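Local atomic coordinates of Cif-like 1 (Burkholderia cenocepacia, PDB entry 7JQY), a protein that probably hydrolyses epoxides, as a Cif-like member of the alpha/beta hydrolase fold that assembles into an octamer. Residues D147-G152 and K257-K262; K262-A267 and G276-N281. The protein carries 1 engineered substitution. One frame throughout, in Å; residues are numbered along the deposited sequence.

Contact 1: D147-G152 and K257-K262; sequences DVPVPG and KSNGAK
Asp-147 and Asn-259 bring two loops together, their CA atoms 6.4 Å apart, with Asn-259 opening a type II' beta turn that Lys-262 closes. Lys-262 N returns to Asn-259 O at 3.0 Å, and Gly-260 supplies the positive phi the turn needs. The side chain of Asn-259 does nearly all the reaching: ND2 donates to Asp-147 O at 2.6 Å, with an N-H...O angle of 156°. The hydrogen bond lies in the carbonyl plane and close to the amide plane as well, only 14° out of it. With CG beside the backbone N and anti to the carbonyl carbon (chi1 -84°), the amide is directed at the other loop. Pro-149 crosses it at about a right angle, its ring CD 3.4 Å from Asn-259 ND2. Water 1 donates to Asp-147 O at 2.6 Å and also meets Ser-258 OG at 2.8 Å; that hydroxyl is bonded in turn to His-284 ND1. The Asp-147 side chain turns away from the 257-262 loop, and its OD2 forms a salt bridge with Arg-122 NE. Two donors, an amide N-H and a water, therefore grip one main-chain carbonyl oxygen, which ties the loops together without any charged group bridging them.

Contact 2: K262-A267 and G276-N281; sequences KELDMA and GAVAPN
Leu-264 is the residue that helix 262-268 lays on strand 274-279, and it contributes far more buried surface than any other residue here. The two segments run almost antiparallel, their axes at 157° and 8.2 Å apart at closest approach. The backbones come nearest where Leu-264 faces Gly-276, CA to CA 5.7 Å. Gly-276 has no side chain to intervene, and this is what permits the close fit: Leu-264 CG sits 3.8 Å from Gly-276 CA, the branch point of the leucine pressed directly on the strand backbone. The two methyls then divide the work. CD2 covers the start of the segment, 3.8 Å from Gly-276 C, while CD1 reaches further along the chain to lie 3.7 Å from Ala-277 O. Chi1 of -89° swings CG to the side of the backbone N and over Gly-276, and chi2 of 75° spreads the two methyls along the strand.

Val-278 supplies the third piece. Its CG2 meets Leu-264 CD1 at 4.3 Å, a loose apolar contact between methyls. No hydrogen bond crosses between the two segments; what passes directly between them is van der Waals packing. Ala-277 offers its backbone here and points its methyl away, onto Phe-293 and Gln-297 of helix 291-303. On the helix, Glu-263 and Ala-267 rest against Ala-252 of the neighbouring strand 250-255, to which Ala-277 is joined by backbone hydrogen bonding.

Strand 250-255, helix 262-268 and strand 274-279 form a beta-alpha-beta crossover, in which the connecting helix packs back on the strands it links. In the alpha/beta hydrolase fold this crossover builds the edge of the central sheet, where 274-279 is the outermost strand on its side within the chain.

Contact 1 and contact 2 have centres 7 Å apart and follow each other along the chain, with Lys-262 ending the turn of the first and starting the helix of the second. Glu-263, on the helix of contact 2, turns its carboxyl group to the loop of contact 1: its OE2 lies 2.7 Å from Val-148 O, so close that the carboxyl group may well carry a proton, and its OE1 merely packs against the backbone there, 3.4 Å from Asp-147 C. At the turn, Ala-261 N packs 3.5 Å from Val-278 CG2. Contact 1 borders the probable active site: the side chain of Val-148 touches the apparent nucleophile elbow, which includes Ser-123. Contact 2 is surface packing at the sheet edge.

Contact 1: D147-G152 and K257-K262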
# COMPACT_ATOMS: atom_id res chain seq x y z
N ASP B 147 26.58 28.33 -6.78
CA ASP B 147 25.33 27.86 -7.38
C ASP B 147 24.06 28.64 -7.03
O ASP B 147 23.19 28.80 -7.90
CB ASP B 147 25.13 26.38 -7.03
CG ASP B 147 26.20 25.50 -7.64
OD1 ASP B 147 26.68 25.82 -8.74
OD2 ASP B 147 26.60 24.48 -7.01
N VAL B 148 23.92 29.10 -5.79
CA VAL B 148 22.65 29.64 -5.32
C VAL B 148 22.85 31.01 -4.69
O VAL B 148 23.85 31.22 -3.98
CB VAL B 148 21.99 28.66 -4.32
CG1 VAL B 148 20.68 29.21 -3.75
CG2 VAL B 148 21.76 27.31 -4.97
N PRO B 149 21.96 31.98 -4.92
CA PRO B 149 22.02 33.24 -4.17
C PRO B 149 21.50 33.09 -2.75
O PRO B 149 20.65 32.24 -2.46
CB PRO B 149 21.10 34.17 -4.97
CG PRO B 149 20.09 33.21 -5.58
CD PRO B 149 20.88 31.98 -5.93
N VAL B 150 22.00 33.94 -1.86
CA VAL B 150 21.60 33.87 -0.45
C VAL B 150 20.46 34.85 -0.21
O VAL B 150 20.32 35.83 -0.96
CB VAL B 150 22.78 34.11 0.51
CG1 VAL B 150 23.97 33.24 0.13
CG2 VAL B 150 23.17 35.57 0.55
N PRO B 151 19.62 34.62 0.79
CA PRO B 151 18.54 35.58 1.07
C PRO B 151 19.07 36.97 1.40
O PRO B 151 20.18 37.13 1.91
CB PRO B 151 17.83 34.96 2.28
CG PRO B 151 18.18 33.49 2.24
CD PRO B 151 19.56 33.43 1.66
N GLY B 152 18.26 37.98 1.08
CA GLY B 152 18.59 39.36 1.30
C GLY B 152 19.17 40.07 0.10
O GLY B 152 19.05 41.29 -0.00
N LYS B 257 24.38 27.04 -17.41
CA LYS B 257 23.01 26.62 -17.71
C LYS B 257 22.07 26.79 -16.53
O LYS B 257 20.90 26.41 -16.63
CB LYS B 257 23.00 25.16 -18.17
CG LYS B 257 23.89 24.86 -19.35
CD LYS B 257 23.36 25.52 -20.61
CE LYS B 257 24.14 25.06 -21.83
NZ LYS B 257 23.84 25.90 -23.02
N SER B 258 22.54 27.41 -15.44
CA SER B 258 21.66 27.67 -14.31
C SER B 258 21.84 29.13 -13.90
O SER B 258 21.49 30.03 -14.68
CB SER B 258 21.99 26.66 -13.19
OG SER B 258 21.43 26.98 -11.93
N ASN B 259 22.41 29.41 -12.72
CA ASN B 259 22.47 30.81 -12.28
C ASN B 259 23.61 31.58 -12.93
O ASN B 259 23.52 32.81 -13.07
CB ASN B 259 22.59 30.89 -10.76
CG ASN B 259 21.25 30.81 -10.07
OD1 ASN B 259 20.23 31.21 -10.63
ND2 ASN B 259 21.24 30.25 -8.86
N GLY B 260 24.69 30.90 -13.30
CA GLY B 260 25.76 31.53 -14.06
C GLY B 260 26.33 32.75 -13.36
O GLY B 260 26.77 32.70 -12.20
N ALA B 261 26.35 33.86 -14.12
CA ALA B 261 26.96 35.10 -13.68
C ALA B 261 26.22 35.76 -12.53
O ALA B 261 26.78 36.66 -11.90
CB ALA B 261 27.04 36.09 -14.86
N LYS B 262 24.98 35.35 -12.26
CA LYS B 262 24.24 35.99 -11.17
C LYS B 262 24.75 35.58 -9.79
O LYS B 262 24.44 36.27 -8.81
CB LYS B 262 22.75 35.66 -11.29
CG LYS B 262 22.15 35.99 -12.65
CD LYS B 262 20.69 35.52 -12.75
CE LYS B 262 20.18 35.55 -14.19
NZ LYS B 262 20.65 34.38 -15.01
O HOH W 1 23.53 27.64 -10.20

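Contact 2: K262-A267 and G276-N281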
# COMPACT_ATOMS: atom_id res chain seq x y z
N LYS B 262 24.98 35.35 -12.26
CA LYS B 262 24.24 35.99 -11.17
C LYS B 262 24.75 35.58 -9.79
O LYS B 262 24.44 36.27 -8.81
CB LYS B 262 22.75 35.66 -11.29
CG LYS B 262 22.15 35.99 -12.65
CD LYS B 262 20.69 35.52 -12.75
CE LYS B 262 20.18 35.55 -14.19
NZ LYS B 262 20.65 34.38 -15.01
N GLU B 263 25.53 34.50 -9.69
CA GLU B 263 26.21 34.22 -8.43
C GLU B 263 27.27 35.27 -8.17
O GLU B 263 27.53 35.65 -7.02
CB GLU B 263 26.85 32.84 -8.47
CG GLU B 263 27.28 32.31 -7.11
CD GLU B 263 26.09 31.87 -6.27
OE1 GLU B 263 24.96 31.92 -6.81
OE2 GLU B 263 26.29 31.48 -5.09
N LEU B 264 27.84 35.75 -9.26
CA LEU B 264 28.93 36.70 -9.22
C LEU B 264 28.39 38.08 -8.84
O LEU B 264 28.98 38.78 -8.01
CB LEU B 264 29.52 36.67 -10.62
CG LEU B 264 30.64 35.67 -10.94
CD1 LEU B 264 29.97 34.26 -11.08
CD2 LEU B 264 31.32 36.06 -12.23
N ASP B 265 27.23 38.46 -9.41
CA ASP B 265 26.53 39.67 -9.00
C ASP B 265 26.04 39.59 -7.56
O ASP B 265 26.15 40.55 -6.79
CB ASP B 265 25.34 39.93 -9.93
CG ASP B 265 25.73 39.93 -11.39
OD1 ASP B 265 24.86 39.67 -12.25
OD2 ASP B 265 26.93 40.16 -11.68
N MET B 266 25.48 38.43 -7.18
CA MET B 266 24.96 38.27 -5.83
C MET B 266 26.06 38.44 -4.79
O MET B 266 25.85 39.08 -3.76
CB MET B 266 24.30 36.89 -5.70
CG MET B 266 23.70 36.59 -4.36
SD MET B 266 24.85 35.86 -3.19
CE MET B 266 25.69 34.62 -4.17
N ALA B 267 27.24 37.90 -5.07
CA ALA B 267 28.33 37.96 -4.11
C ALA B 267 28.85 39.38 -3.94
O ALA B 267 29.34 39.74 -2.86
CB ALA B 267 29.47 37.04 -4.54
N GLY B 276 35.09 35.81 -9.68
CA GLY B 276 34.20 34.73 -10.04
C GLY B 276 34.49 34.14 -11.40
O GLY B 276 35.30 34.65 -12.18
N ALA B 277 33.82 33.02 -11.66
CA ALA B 277 33.89 32.34 -12.94
C ALA B 277 32.58 31.60 -13.14
O ALA B 277 31.86 31.31 -12.19
CB ALA B 277 35.08 31.38 -13.00
N VAL B 278 32.30 31.28 -14.40
CA VAL B 278 31.09 30.55 -14.76
C VAL B 278 31.53 29.25 -15.41
O VAL B 278 32.32 29.26 -16.36
CB VAL B 278 30.19 31.35 -15.71
CG1 VAL B 278 29.16 30.44 -16.34
CG2 VAL B 278 29.52 32.51 -14.98
N ALA B 279 31.01 28.13 -14.90
CA ALA B 279 31.40 26.82 -15.41
C ALA B 279 30.71 26.57 -16.75
O ALA B 279 29.48 26.68 -16.83
CB ALA B 279 31.03 25.72 -14.42
N PRO B 280 31.45 26.20 -17.79
CA PRO B 280 30.82 25.98 -19.10
C PRO B 280 30.05 24.67 -19.12
O PRO B 280 30.45 23.69 -18.48
CB PRO B 280 32.00 25.95 -20.08
CG PRO B 280 33.25 25.88 -19.25
CD PRO B 280 32.88 25.85 -17.79
N ASN B 281 28.93 24.68 -19.84
CA ASN B 281 28.06 23.52 -20.05
C ASN B 281 27.77 22.78 -18.74
O ASN B 281 27.83 21.55 -18.67
CB ASN B 281 28.66 22.58 -21.08
CG ASN B 281 28.65 23.17 -22.49
OD1 ASN B 281 29.68 23.28 -23.14
ND2 ASN B 281 27.46 23.55 -22.97